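Local coordinates for protein ribulose-1,5-bisphosphate carboxylase/oxygenase large subunit (Rhodopseudomonas palustris, PDB 3QFW) that is a Rubisco-like protein of the RuBisCO large-chain family, probably a magnesium-binding lyase whose carboxylase activity is inferred rather than established, at residues A149-A152 / H153-L157; A193-G196 / G197-Y201; A265-L269 / G270-R274; Q325-N328 / E329-F333. One frame throughout, in Å; residues are numbered along the deposited sequence.

Contact 1 (A149-A152 / H153-L157); sequences ASIA and HQLAL
His153 opens the second half of one continuous alpha-helix, 145-157, the crossover helix of a beta-alpha-beta unit between the parallel strands 133-138 and 162-165 of the TIM barrel. Its backbone N donates to Ala149 O one turn earlier, while the imidazole leads away from the segment 149-152 and gives ND1 to Ala187 O of the adjacent helix 177-195. Gln154 does more than its regular backbone bond to Ser150 O (3.1 Å from Gln154 N). CG beside the backbone N (chi1 -63°) sets the extended chain alongside the preceding turn, where NE2 reaches the same Ser150 O at 2.9 Å, standing above the carbonyl plane, 71° out of it. The two donors come from opposite faces of that plane, so one carbonyl oxygen is gripped twice by a single residue. Ser150 OG lies 3.0 Å from Gln154 NE2. Leu155 is buried and packs on Leu138 and Ile163 of the barrel strands. Its N binds Ile151 O at 2.9 Å, and its side chain runs alongside that of Ile151, pointing the same way, with Leu155 CD1 meeting Ile151 CG2 at 3.7 Å. Ala156 then adds a small methyl against Ala191 and Ile163, and its N meets Ala152 O at 2.8 Å in a bond of 168° at the hydrogen.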
loop_
_atom_site.group_PDB
_atom_site.type_symbol
_atom_site.label_atom_id
_atom_site.label_comp_id
_atom_site.label_asym_id
_atom_site.label_seq_id
_atom_site.Cartn_x
_atom_site.Cartn_y
_atom_site.Cartn_z
ATOM N N ALA B 149 -16.491 -20.191 -15.325
ATOM C CA ALA B 149 -16.714 -20.045 -16.767
ATOM C C ALA B 149 -18.194 -20.057 -17.140
ATOM O O ALA B 149 -18.637 -19.267 -17.974
ATOM C CB ALA B 149 -15.968 -21.132 -17.536
ATOM N N SER B 150 -18.944 -20.958 -16.517
ATOM C CA SER B 150 -20.378 -21.086 -16.761
ATOM C C SER B 150 -21.109 -19.796 -16.396
ATOM O O SER B 150 -21.980 -19.333 -17.137
ATOM C CB SER B 150 -20.947 -22.277 -15.979
ATOM O OG SER B 150 -22.362 -22.260 -15.957
ATOM N N ILE B 151 -20.741 -19.219 -15.255
ATOM C CA ILE B 151 -21.305 -17.949 -14.809
ATOM C C ILE B 151 -20.988 -16.833 -15.793
ATOM O O ILE B 151 -21.881 -16.079 -16.204
ATOM C CB ILE B 151 -20.758 -17.540 -13.430
ATOM C CG1 ILE B 151 -21.216 -18.531 -12.361
ATOM C CG2 ILE B 151 -21.202 -16.122 -13.088
ATOM C CD1 ILE B 151 -22.708 -18.768 -12.350
ATOM N N ALA B 152 -19.718 -16.724 -16.168
ATOM C CA ALA B 152 -19.296 -15.716 -17.137
ATOM C C ALA B 152 -20.093 -15.822 -18.429
ATOM O O ALA B 152 -20.480 -14.811 -19.025
ATOM C CB ALA B 152 -17.818 -15.844 -17.433
ATOM N N HIS B 153 -20.329 -17.055 -18.863
ATOM C CA HIS B 153 -21.058 -17.305 -20.102
ATOM C C HIS B 153 -22.474 -16.739 -20.000
ATOM O O HIS B 153 -22.966 -16.071 -20.917
ATOM C CB HIS B 153 -21.083 -18.806 -20.402
ATOM C CG HIS B 153 -21.630 -19.148 -21.758
ATOM N ND1 HIS B 153 -20.885 -19.038 -22.914
ATOM C CD2 HIS B 153 -22.846 -19.609 -22.137
ATOM C CE1 HIS B 153 -21.619 -19.419 -23.947
ATOM N NE2 HIS B 153 -22.813 -19.764 -23.501
ATOM N N GLN B 154 -23.127 -17.004 -18.873
ATOM C CA GLN B 154 -24.477 -16.506 -18.658
ATOM C C GLN B 154 -24.497 -14.979 -18.610
ATOM O O GLN B 154 -25.368 -14.351 -19.191
ATOM C CB GLN B 154 -25.095 -17.122 -17.405
ATOM C CG GLN B 154 -25.251 -18.634 -17.506
ATOM C CD GLN B 154 -25.425 -19.307 -16.157
ATOM O OE1 GLN B 154 -26.468 -19.184 -15.513
ATOM N NE2 GLN B 154 -24.397 -20.028 -15.721
ATOM N N LEU B 155 -23.519 -14.377 -17.939
ATOM C CA LEU B 155 -23.448 -12.919 -17.880
ATOM C C LEU B 155 -23.246 -12.313 -19.274
ATOM O O LEU B 155 -23.964 -11.396 -19.679
ATOM C CB LEU B 155 -22.331 -12.478 -16.924
ATOM C CG LEU B 155 -22.563 -12.937 -15.482
ATOM C CD1 LEU B 155 -21.285 -12.800 -14.639
ATOM C CD2 LEU B 155 -23.726 -12.178 -14.860
ATOM N N ALA B 156 -22.271 -12.841 -20.007
ATOM C CA ALA B 156 -21.941 -12.320 -21.330
ATOM C C ALA B 156 -23.114 -12.502 -22.294
ATOM O O ALA B 156 -23.371 -11.654 -23.151
ATOM C CB ALA B 156 -20.680 -12.999 -21.863
ATOM N N LEU B 157 -23.840 -13.599 -22.129
ATOM C CA LEU B 157 -25.042 -13.838 -22.923
ATOM C C LEU B 157 -26.069 -12.727 -22.722
ATOM O O LEU B 157 -26.836 -12.419 -23.627
ATOM C CB LEU B 157 -25.655 -15.206 -22.596
ATOM C CG LEU B 157 -25.253 -16.365 -23.517
ATOM C CD1 LEU B 157 -26.032 -17.630 -23.168
ATOM C CD2 LEU B 157 -25.490 -15.986 -24.974
#

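Contact 2 (A193-G196 / G197-Y201); sequences AARG and GRTLY
Arg195 ends helix 177-195 and curls its guanidinium back over Gly197, where NH1 passes 3.1 Å from the bare Gly197 CA and Gly197 N lies over one face of the flat group. The Arg195 side chain starts with CG anti to the backbone N (chi1 -173°), runs on extended and then bends at chi3, which swings the cationic end across the turn. Gly196 is the first residue beyond the helix, and its positive phi of 69° turns the chain toward strand 200-202.

One water, in the plane of the guanidinium at its edge, ties the turn together. It accepts from Arg195 NH1 at 2.9 Å and from Arg198 N, also at 2.9 Å, and donates to Thr199 OG1 at 3.0 Å. The arginine thus reaches Thr199 through the water, its NH1 lying 4.2 Å from Thr199 OG1. Further out, Thr199 is held by Val160 O, just before strand 162-165, which bonds to its OG1, and by Asn192 OD1 of the helix, which takes its N-H. Arg198 sends its own guanidinium the other way, with NE bonded to Leu125 O.

This turn closes the beta-alpha-beta unit of strand 162-165, helix 177-195 and strand 200-202. With a water accepting from both Arg195 and the backbone, the positive charge is linked to the turn by a solvent molecule rather than by an anionic partner within the two segments, and would probably polarise that water.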
loop_
_atom_site.group_PDB
_atom_site.type_symbol
_atom_site.label_atom_id
_atom_site.label_comp_id
_atom_site.label_asym_id
_atom_site.label_seq_id
_atom_site.Cartn_x
_atom_site.Cartn_y
_atom_site.Cartn_z
ATOM N N ALA B 193 -19.799 -14.799 -29.630
ATOM C CA ALA B 193 -20.071 -15.321 -30.965
ATOM C C ALA B 193 -21.564 -15.568 -31.168
ATOM O O ALA B 193 -22.128 -15.181 -32.181
ATOM C CB ALA B 193 -19.278 -16.594 -31.212
ATOM N N ALA B 194 -22.196 -16.203 -30.190
ATOM C CA ALA B 194 -23.609 -16.561 -30.288
ATOM C C ALA B 194 -24.531 -15.344 -30.340
ATOM O O ALA B 194 -25.558 -15.356 -31.025
ATOM C CB ALA B 194 -24.003 -17.474 -29.122
ATOM N N ARG B 195 -24.157 -14.293 -29.621
ATOM C CA ARG B 195 -25.037 -13.148 -29.440
ATOM C C ARG B 195 -24.607 -11.957 -30.292
ATOM O O ARG B 195 -25.305 -10.949 -30.351
ATOM C CB ARG B 195 -25.076 -12.747 -27.960
ATOM C CG ARG B 195 -26.093 -11.662 -27.625
ATOM C CD ARG B 195 -25.774 -10.978 -26.290
ATOM N NE ARG B 195 -25.565 -9.542 -26.451
ATOM C CZ ARG B 195 -24.384 -8.944 -26.331
ATOM N NH1 ARG B 195 -23.308 -9.660 -26.022
ATOM N NH2 ARG B 195 -24.279 -7.632 -26.496
ATOM N N GLY B 196 -23.457 -12.076 -30.948
ATOM C CA GLY B 196 -22.866 -10.944 -31.645
ATOM C C GLY B 196 -22.368 -9.893 -30.662
ATOM O O GLY B 196 -22.458 -8.696 -30.921
ATOM N N GLY B 197 -21.841 -10.350 -29.530
ATOM C CA GLY B 197 -21.432 -9.457 -28.455
ATOM C C GLY B 197 -19.968 -9.056 -28.458
ATOM O O GLY B 197 -19.156 -9.606 -29.203
ATOM N N ARG B 198 -19.633 -8.081 -27.617
ATOM C CA ARG B 198 -18.260 -7.601 -27.508
ATOM C C ARG B 198 -17.888 -7.465 -26.019
ATOM O O ARG B 198 -17.191 -6.533 -25.614
ATOM C CB ARG B 198 -18.075 -6.273 -28.268
ATOM C CG ARG B 198 -18.405 -6.336 -29.777
ATOM C CD ARG B 198 -18.024 -5.034 -30.530
ATOM N NE ARG B 198 -16.585 -4.772 -30.450
ATOM C CZ ARG B 198 -15.827 -4.292 -31.435
ATOM N NH1 ARG B 198 -16.350 -3.990 -32.620
ATOM N NH2 ARG B 198 -14.522 -4.118 -31.227
ATOM N N THR B 199 -18.378 -8.411 -25.216
ATOM C CA THR B 199 -18.143 -8.440 -23.780
ATOM C C THR B 199 -16.668 -8.675 -23.468
ATOM O O THR B 199 -16.035 -9.551 -24.063
ATOM C CB THR B 199 -18.948 -9.568 -23.101
ATOM O OG1 THR B 199 -20.343 -9.256 -23.114
ATOM C CG2 THR B 199 -18.486 -9.751 -21.647
ATOM N N LEU B 200 -16.127 -7.898 -22.529
ATOM C CA LEU B 200 -14.728 -8.043 -22.103
ATOM C C LEU B 200 -14.586 -8.829 -20.799
ATOM O O LEU B 200 -15.460 -8.780 -19.932
ATOM C CB LEU B 200 -14.082 -6.669 -21.911
ATOM C CG LEU B 200 -13.920 -5.739 -23.112
ATOM C CD1 LEU B 200 -13.714 -4.317 -22.628
ATOM C CD2 LEU B 200 -12.754 -6.176 -23.985
ATOM N N TYR B 201 -13.471 -9.540 -20.660
ATOM C CA TYR B 201 -13.134 -10.207 -19.398
ATOM C C TYR B 201 -11.852 -9.651 -18.776
ATOM O O TYR B 201 -10.815 -9.556 -19.438
ATOM C CB TYR B 201 -13.026 -11.717 -19.605
ATOM C CG TYR B 201 -12.513 -12.488 -18.407
ATOM C CD1 TYR B 201 -13.066 -12.310 -17.142
ATOM C CD2 TYR B 201 -11.490 -13.420 -18.548
ATOM C CE1 TYR B 201 -12.583 -13.031 -16.039
ATOM C CE2 TYR B 201 -11.023 -14.140 -17.463
ATOM C CZ TYR B 201 -11.572 -13.948 -16.217
ATOM O OH TYR B 201 -11.091 -14.682 -15.139
HETATM O O HOH W 1 -21.367 -7.671 -25.384
#

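Contact 3 (A265-L269 / G270-R274); sequences APLLL and GRLFR
Pro266 O is gripped by two successive backbone N-H groups: Arg271 N at 3.1 Å, in the carbonyl plane, and Gly270 N, also at 3.1 Å but weakly, with only 126° at the hydrogen. The first is a bond to the fifth residue along and marks a wider pi-type turn within helix 265-276, the crossover helix between strands 250-253 and 280-284 of the TIM barrel. The wide spacing continues in the next two bonds, from Leu272 N to Leu267 O at 2.7 Å and from Phe273 N to Leu268 O.

The wide turns bring Leu267 to Leu272 and Leu268 to Phe273, five residues on, while Leu268-Leu272 and Leu269-Phe273 keep the four-residue spacing. Leu267 crosses Leu272 obliquely, with CD1 at 3.9 Å from Leu272 CG. Leu268 lies across Leu272 at about a right angle, and its CD1 touches Phe273 CE1 at 4.0 Å as well. Leu267 and Leu268 hold CG anti to the backbone N (Leu268 chi1 -175°), which brings CD1 of each onto the next turn.

Around this apolar core, Leu269 also meets Leu300 and Phe283, and Phe273 packs on Pro231 and Met232. Arg271 NH1 bonds to Val102 O. The Phe273 ring lies alongside Leu269: Leu269 CA sits over its face in a CH-pi contact, 4.1 Å from the ring centroid, while Leu269 CD2 comes to 3.5 Å from Phe273 CE2.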
loop_
_atom_site.group_PDB
_atom_site.type_symbol
_atom_site.label_atom_id
_atom_site.label_comp_id
_atom_site.label_asym_id
_atom_site.label_seq_id
_atom_site.Cartn_x
_atom_site.Cartn_y
_atom_site.Cartn_z
ATOM N N ALA B 265 -10.437 9.334 -1.492
ATOM C CA ALA B 265 -10.777 8.460 -2.622
ATOM C C ALA B 265 -10.793 9.169 -3.964
ATOM O O ALA B 265 -10.306 8.629 -4.961
ATOM C CB ALA B 265 -12.100 7.739 -2.385
ATOM N N PRO B 266 -11.364 10.373 -4.022
ATOM C CA PRO B 266 -11.399 10.919 -5.383
ATOM C C PRO B 266 -9.993 11.145 -5.932
ATOM O O PRO B 266 -9.729 10.855 -7.094
ATOM C CB PRO B 266 -12.173 12.240 -5.224
ATOM C CG PRO B 266 -13.032 12.023 -4.008
ATOM C CD PRO B 266 -12.170 11.165 -3.077
ATOM N N LEU B 267 -9.084 11.629 -5.089
ATOM C CA LEU B 267 -7.722 11.873 -5.524
ATOM C C LEU B 267 -7.028 10.562 -5.915
ATOM O O LEU B 267 -6.364 10.487 -6.953
ATOM C CB LEU B 267 -6.940 12.558 -4.397
ATOM C CG LEU B 267 -5.420 12.501 -4.543
ATOM C CD1 LEU B 267 -4.962 13.297 -5.758
ATOM C CD2 LEU B 267 -4.727 13.010 -3.275
ATOM N N LEU B 268 -7.182 9.539 -5.077
ATOM C CA LEU B 268 -6.469 8.279 -5.269
ATOM C C LEU B 268 -7.058 7.396 -6.374
ATOM O O LEU B 268 -6.378 7.070 -7.345
ATOM C CB LEU B 268 -6.395 7.495 -3.952
ATOM C CG LEU B 268 -5.574 6.205 -4.007
ATOM C CD1 LEU B 268 -4.164 6.499 -4.481
ATOM C CD2 LEU B 268 -5.557 5.521 -2.631
ATOM N N LEU B 269 -8.317 7.007 -6.212
ATOM C CA LEU B 269 -8.980 6.103 -7.153
ATOM C C LEU B 269 -9.317 6.794 -8.469
ATOM O O LEU B 269 -9.362 6.162 -9.531
ATOM C CB LEU B 269 -10.275 5.583 -6.543
ATOM C CG LEU B 269 -10.180 4.919 -5.171
ATOM C CD1 LEU B 269 -11.514 4.269 -4.866
ATOM C CD2 LEU B 269 -9.066 3.891 -5.134
ATOM N N GLY B 270 -9.583 8.091 -8.388
ATOM C CA GLY B 270 -9.896 8.874 -9.563
ATOM C C GLY B 270 -8.653 9.386 -10.257
ATOM O O GLY B 270 -8.260 8.872 -11.301
ATOM N N ARG B 271 -8.027 10.403 -9.674
ATOM C CA ARG B 271 -6.963 11.120 -10.361
ATOM C C ARG B 271 -5.689 10.295 -10.476
ATOM O O ARG B 271 -5.180 10.073 -11.574
ATOM C CB ARG B 271 -6.682 12.461 -9.666
ATOM C CG ARG B 271 -5.431 13.179 -10.166
ATOM C CD ARG B 271 -5.410 14.638 -9.736
ATOM N NE ARG B 271 -6.317 15.429 -10.572
ATOM C CZ ARG B 271 -6.471 16.745 -10.479
ATOM N NH1 ARG B 271 -5.782 17.433 -9.577
ATOM N NH2 ARG B 271 -7.307 17.380 -11.298
ATOM N N LEU B 272 -5.178 9.823 -9.343
ATOM C CA LEU B 272 -3.888 9.148 -9.352
ATOM C C LEU B 272 -3.928 7.823 -10.104
ATOM O O LEU B 272 -3.022 7.528 -10.878
ATOM C CB LEU B 272 -3.360 8.959 -7.930
ATOM C CG LEU B 272 -3.001 10.262 -7.198
ATOM C CD1 LEU B 272 -2.449 9.958 -5.809
ATOM C CD2 LEU B 272 -2.005 11.106 -7.994
ATOM N N PHE B 273 -4.954 7.013 -9.853
ATOM C CA PHE B 273 -5.104 5.752 -10.581
ATOM C C PHE B 273 -5.138 6.003 -12.103
ATOM O O PHE B 273 -4.431 5.335 -12.868
ATOM C CB PHE B 273 -6.362 5.002 -10.122
ATOM C CG PHE B 273 -6.161 4.135 -8.886
ATOM C CD1 PHE B 273 -5.034 4.277 -8.070
ATOM C CD2 PHE B 273 -7.110 3.186 -8.535
ATOM C CE1 PHE B 273 -4.871 3.472 -6.944
ATOM C CE2 PHE B 273 -6.941 2.369 -7.422
ATOM C CZ PHE B 273 -5.829 2.521 -6.623
ATOM N N ARG B 274 -5.950 6.978 -12.520
ATOM C CA ARG B 274 -6.019 7.430 -13.917
ATOM C C ARG B 274 -4.646 7.870 -14.450
ATOM O O ARG B 274 -4.208 7.431 -15.518
ATOM C CB ARG B 274 -7.011 8.590 -14.020
ATOM C CG ARG B 274 -7.063 9.298 -15.399
ATOM C CD ARG B 274 -7.929 10.539 -15.320
ATOM N NE ARG B 274 -8.104 11.210 -16.618
ATOM C CZ ARG B 274 -8.805 12.324 -16.772
ATOM N NH1 ARG B 274 -9.393 12.873 -15.715
ATOM N NH2 ARG B 274 -8.917 12.891 -17.972
#

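Contact 4 (Q325-N328 / E329-F333); sequences QRVN and ELLRF. With SO4 (sulfate ion), chain G.
Leu330 N bonds to Arg326 O at 3.0 Å and Arg332 N to Asn328 O, the regular four-residue spacing of helix 327-334. Beside these bonds, Arg326 and Glu329 point the same way and form a side-on salt bridge: NE meets Glu329 OE1 at 2.6 Å, on the syn side but tilted from the carboxylate plane, and NH2 meets Glu329 OE2 at 3.1 Å from above that plane. The guanidinium and carboxylate planes are 20° apart. Bends at chi2 and chi3 (-77° and -45°) fold the arginine back to this carboxylate, whose OE2 also binds Tyr286 OH. In sequence the helix follows strand 315-319 and precedes strand 339-341 of the TIM barrel, and its buried side, with Leu330 and Leu331, rests on Leu340. Val327 leans on Phe360 and Val364 of helix 353-366.

A sulfate, probably from the crystallisation liquor, lies at the edge of the Arg332 guanidinium; NH1 donates to sulfate O4 at 3.1 Å, and NH2 more weakly to O3. Asn328 CB sits over one face of that guanidinium, near its rim. A water accepts from Glu329 N at 3.0 Å and donates both to Gln325 O and to sulfate O4.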
loop_
_atom_site.group_PDB
_atom_site.type_symbol
_atom_site.label_atom_id
_atom_site.label_comp_id
_atom_site.label_asym_id
_atom_site.label_seq_id
_atom_site.Cartn_x
_atom_site.Cartn_y
_atom_site.Cartn_z
ATOM N N GLN B 325 -33.644 -1.454 -9.549
ATOM C CA GLN B 325 -34.332 -0.275 -9.033
ATOM C C GLN B 325 -33.416 0.941 -8.894
ATOM O O GLN B 325 -33.899 2.062 -8.739
ATOM C CB GLN B 325 -34.972 -0.567 -7.671
ATOM C CG GLN B 325 -34.020 -0.381 -6.489
ATOM C CD GLN B 325 -34.747 -0.093 -5.186
ATOM O OE1 GLN B 325 -34.217 0.584 -4.304
ATOM N NE2 GLN B 325 -35.969 -0.608 -5.061
ATOM N N ARG B 326 -32.106 0.722 -8.940
ATOM C CA ARG B 326 -31.144 1.800 -8.698
ATOM C C ARG B 326 -30.637 2.424 -9.995
ATOM O O ARG B 326 -30.082 3.520 -9.980
ATOM C CB ARG B 326 -29.936 1.298 -7.899
ATOM C CG ARG B 326 -30.238 0.661 -6.547
ATOM C CD ARG B 326 -30.556 1.690 -5.465
ATOM N NE ARG B 326 -29.630 2.822 -5.453
ATOM C CZ ARG B 326 -28.518 2.890 -4.727
ATOM N NH1 ARG B 326 -28.162 1.878 -3.945
ATOM N NH2 ARG B 326 -27.755 3.976 -4.788
ATOM N N VAL B 327 -30.815 1.716 -11.105
ATOM C CA VAL B 327 -30.216 2.119 -12.380
ATOM C C VAL B 327 -30.502 3.569 -12.820
ATOM O O VAL B 327 -29.576 4.313 -13.125
ATOM C CB VAL B 327 -30.581 1.135 -13.512
ATOM C CG1 VAL B 327 -30.381 1.787 -14.873
ATOM C CG2 VAL B 327 -29.757 -0.133 -13.391
ATOM N N ASN B 328 -31.762 3.983 -12.851
ATOM C CA ASN B 328 -32.045 5.360 -13.267
ATOM C C ASN B 328 -31.448 6.411 -12.327
ATOM O O ASN B 328 -30.850 7.391 -12.782
ATOM C CB ASN B 328 -33.548 5.588 -13.493
ATOM C CG ASN B 328 -34.075 4.811 -14.677
ATOM O OD1 ASN B 328 -33.305 4.354 -15.525
ATOM N ND2 ASN B 328 -35.394 4.657 -14.748
ATOM N N GLU B 329 -31.616 6.202 -11.026
ATOM C CA GLU B 329 -30.948 7.026 -10.013
ATOM C C GLU B 329 -29.465 7.214 -10.336
ATOM O O GLU B 329 -28.963 8.339 -10.401
ATOM C CB GLU B 329 -31.092 6.404 -8.613
ATOM C CG GLU B 329 -30.238 7.102 -7.528
ATOM C CD GLU B 329 -29.954 6.225 -6.304
ATOM O OE1 GLU B 329 -30.553 5.135 -6.184
ATOM O OE2 GLU B 329 -29.123 6.635 -5.459
ATOM N N LEU B 330 -28.762 6.111 -10.545
ATOM C CA LEU B 330 -27.314 6.201 -10.706
ATOM C C LEU B 330 -26.916 6.873 -12.016
ATOM O O LEU B 330 -25.891 7.545 -12.089
ATOM C CB LEU B 330 -26.657 4.827 -10.557
ATOM C CG LEU B 330 -26.743 4.281 -9.130
ATOM C CD1 LEU B 330 -26.190 2.874 -9.080
ATOM C CD2 LEU B 330 -25.997 5.191 -8.162
ATOM N N LEU B 331 -27.722 6.689 -13.056
ATOM C CA LEU B 331 -27.429 7.331 -14.326
ATOM C C LEU B 331 -27.776 8.809 -14.275
ATOM O O LEU B 331 -27.142 9.621 -14.948
ATOM C CB LEU B 331 -28.147 6.632 -15.476
ATOM C CG LEU B 331 -27.495 5.352 -16.016
ATOM C CD1 LEU B 331 -26.035 5.229 -15.654
ATOM C CD2 LEU B 331 -28.246 4.117 -15.582
ATOM N N ARG B 332 -28.780 9.161 -13.473
ATOM C CA ARG B 332 -29.059 10.574 -13.213
ATOM C C ARG B 332 -27.885 11.168 -12.439
ATOM O O ARG B 332 -27.418 12.269 -12.729
ATOM C CB ARG B 332 -30.348 10.744 -12.411
ATOM C CG ARG B 332 -31.621 10.491 -13.224
ATOM C CD ARG B 332 -32.864 10.401 -12.327
ATOM N NE ARG B 332 -34.009 9.845 -13.060
ATOM C CZ ARG B 332 -34.834 8.920 -12.580
ATOM N NH1 ARG B 332 -34.668 8.439 -11.353
ATOM N NH2 ARG B 332 -35.824 8.461 -13.325
ATOM N N PHE B 333 -27.416 10.421 -11.448
ATOM C CA PHE B 333 -26.334 10.897 -10.601
ATOM C C PHE B 333 -25.035 11.085 -11.373
ATOM O O PHE B 333 -24.403 12.142 -11.306
ATOM C CB PHE B 333 -26.092 9.926 -9.441
ATOM C CG PHE B 333 -25.140 10.465 -8.411
ATOM C CD1 PHE B 333 -25.583 11.368 -7.460
ATOM C CD2 PHE B 333 -23.803 10.094 -8.414
ATOM C CE1 PHE B 333 -24.718 11.886 -6.516
ATOM C CE2 PHE B 333 -22.929 10.603 -7.474
ATOM C CZ PHE B 333 -23.381 11.496 -6.521
HETATM S S SO4 G . -37.097 5.074 -11.218
HETATM O O1 SO4 G . -36.385 3.998 -11.907
HETATM O O2 SO4 G . -38.074 4.481 -10.303
HETATM O O3 SO4 G . -37.787 5.922 -12.181
HETATM O O4 SO4 G . -36.140 5.892 -10.471
HETATM O O HOH W 2 -33.596 4.458 -9.659
#

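From the N terminus the four contacts follow in series; none nests in or crosses another. Contacts 1, 3 and 4 lie within helices and contact 2 at the bend after one, and each closes only local loops. Contact 1 lies in helix 145-157, between strands 133-138 and 162-165. Contact 2 ends the next unit, which shares strand 162-165, bringing helix 177-195 round to strand 200-202; the two touch where Arg195 CD approaches Leu157 O at 3.2 Å. Contact 3, in helix 265-276, joins strands 250-253 and 280-284, its centre about 31 Å from that of contact 1. Contact 4 sits in helix 327-334, leading to strand 339-341, with nearest atoms about 11 Å from contact 3.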